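Local coordinates for protein D-alanyl-D-alanine carboxypeptidase (Enterococcus faecalis V583, PDB 5ZHW) that removes the C-terminal D-alanine from peptidoglycan pentapeptides as a metal-dependent carboxypeptidase of the M15B family, an activity linked to antibiotic resistance, at residues 42-47 and 193-198. Numbering follows the deposited sequence.
Sequences SLILVN and HYRYVG. With CU (copper (II) ion), chain C.
The carbonyl oxygen of I44 is gripped end-on by two nitrogens of R195, with NH2 at 2.8 Å from I44 O and NH1 at 3.0 Å. NH2 arrives in the carbonyl plane on a lone pair; NH1 lies almost in line with the C=O bond, though its N-H...O bond is bent (140°). NH2 also reaches S42 O at 2.9 Å, but from well above that carbonyl's plane. R195 NE donates to the carbonyl of the next residue, Y196 O, at 2.8 Å. With CG anti to the backbone N (chi1 161°), the bend at chi2 (61°) turns the guanidinium toward the loop, and the bonds from NE, NH1 and NH2 together hold its rotation. Here one arginine joins loop to strand through main-chain carbonyls, two of the loop and one of its own segment. A second tie runs the other way: S42 OG donates to V197 O at 2.6 Å, while V197 CA makes a weak CA-H...O contact with S42 O. Beside it, L43 CD2 meets V197 CB at 4.0 Å, the side chains crossing at about a right angle. OE2 of E139 pairs with R195 NH1 and OE1 with H193 NE2, connecting the loop to the zinc site, where copper(II) is bound by H193 ND1, H140 and D147. Strand 193-196 lies between strands 145-150 and 173-175 of the antiparallel sheet, while helix 212-219 packs against L43, L45 and R195.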
# COMPACT_ATOMS: atom_id res chain seq x y z
N SER A 42 7.91 -2.46 12.18
CA SER A 42 7.50 -2.54 10.78
C SER A 42 6.32 -3.50 10.58
O SER A 42 5.91 -3.70 9.44
CB SER A 42 8.68 -2.98 9.91
OG SER A 42 9.06 -4.32 10.16
N LEU A 43 5.80 -4.06 11.67
CA LEU A 43 4.70 -4.99 11.65
C LEU A 43 3.44 -4.37 12.22
O LEU A 43 2.42 -5.04 12.40
CB LEU A 43 5.07 -6.27 12.43
CG LEU A 43 6.05 -7.21 11.74
CD1 LEU A 43 6.28 -8.43 12.62
CD2 LEU A 43 5.51 -7.66 10.40
N ILE A 44 3.50 -3.07 12.48
CA ILE A 44 2.30 -2.34 12.91
C ILE A 44 1.11 -2.59 11.96
O ILE A 44 1.23 -2.49 10.74
CB ILE A 44 2.60 -0.85 13.10
CG1 ILE A 44 1.42 -0.15 13.78
CG2 ILE A 44 2.97 -0.16 11.80
CD1 ILE A 44 1.81 1.14 14.46
N LEU A 45 -0.02 -2.95 12.55
CA LEU A 45 -1.24 -3.25 11.84
C LEU A 45 -2.11 -1.99 11.83
O LEU A 45 -2.41 -1.43 12.88
CB LEU A 45 -1.99 -4.41 12.50
CG LEU A 45 -3.34 -4.81 11.89
CD1 LEU A 45 -3.14 -5.20 10.42
CD2 LEU A 45 -4.00 -5.95 12.67
N VAL A 46 -2.48 -1.53 10.63
CA VAL A 46 -3.37 -0.41 10.45
C VAL A 46 -4.43 -0.86 9.44
O VAL A 46 -4.11 -1.22 8.30
CB VAL A 46 -2.66 0.86 9.94
CG1 VAL A 46 -3.67 1.98 9.69
CG2 VAL A 46 -1.62 1.33 10.93
N ASN A 47 -5.67 -0.83 9.87
CA ASN A 47 -6.80 -1.14 9.02
C ASN A 47 -8.03 -0.50 9.68
O ASN A 47 -7.87 0.29 10.61
CB ASN A 47 -6.93 -2.66 8.80
CG ASN A 47 -7.16 -3.46 10.09
OD1 ASN A 47 -7.60 -2.96 11.12
ND2 ASN A 47 -6.88 -4.76 10.01
N HIS A 193 -0.63 -1.41 -4.47
CA HIS A 193 -0.36 -1.01 -3.07
C HIS A 193 0.57 -2.00 -2.36
O HIS A 193 0.19 -3.15 -2.08
CB HIS A 193 -1.66 -0.86 -2.30
CG HIS A 193 -1.50 -0.36 -0.90
ND1 HIS A 193 -1.93 0.89 -0.49
CD2 HIS A 193 -1.01 -0.96 0.22
CE1 HIS A 193 -1.69 1.03 0.80
NE2 HIS A 193 -1.14 -0.08 1.26
N TYR A 194 1.77 -1.52 -2.07
CA TYR A 194 2.83 -2.29 -1.42
C TYR A 194 3.18 -1.71 -0.05
O TYR A 194 3.30 -0.49 0.10
CB TYR A 194 4.04 -2.42 -2.37
CG TYR A 194 3.75 -3.52 -3.33
CD1 TYR A 194 2.91 -3.32 -4.44
CD2 TYR A 194 4.19 -4.80 -3.07
CE1 TYR A 194 2.57 -4.38 -5.28
CE2 TYR A 194 3.86 -5.85 -3.90
CZ TYR A 194 3.06 -5.65 -5.00
OH TYR A 194 2.78 -6.75 -5.78
N ARG A 195 3.33 -2.60 0.94
CA ARG A 195 3.54 -2.24 2.33
C ARG A 195 4.88 -2.79 2.79
O ARG A 195 5.15 -3.97 2.56
CB ARG A 195 2.41 -2.83 3.17
CG ARG A 195 2.66 -2.97 4.67
CD ARG A 195 2.92 -1.64 5.35
NE ARG A 195 3.44 -1.90 6.68
CZ ARG A 195 2.72 -2.11 7.78
NH1 ARG A 195 1.40 -2.07 7.77
NH2 ARG A 195 3.36 -2.36 8.93
N TYR A 196 5.71 -1.93 3.40
CA TYR A 196 6.96 -2.39 4.01
C TYR A 196 6.69 -3.08 5.37
O TYR A 196 6.10 -2.48 6.27
CB TYR A 196 7.96 -1.25 4.23
CG TYR A 196 9.29 -1.78 4.76
CD1 TYR A 196 10.23 -2.35 3.90
CD2 TYR A 196 9.60 -1.72 6.12
CE1 TYR A 196 11.43 -2.85 4.37
CE2 TYR A 196 10.79 -2.21 6.60
CZ TYR A 196 11.71 -2.78 5.72
OH TYR A 196 12.89 -3.26 6.19
N VAL A 197 7.11 -4.33 5.47
CA VAL A 197 7.12 -5.09 6.73
C VAL A 197 8.51 -5.63 7.15
O VAL A 197 8.68 -6.09 8.28
CB VAL A 197 6.09 -6.24 6.71
CG1 VAL A 197 4.66 -5.69 6.68
CG2 VAL A 197 6.30 -7.19 5.55
N GLY A 198 9.48 -5.55 6.25
CA GLY A 198 10.82 -6.07 6.48
C GLY A 198 10.98 -7.39 5.78
O GLY A 198 10.01 -8.10 5.55
CU CU C . -2.25 2.53 -1.58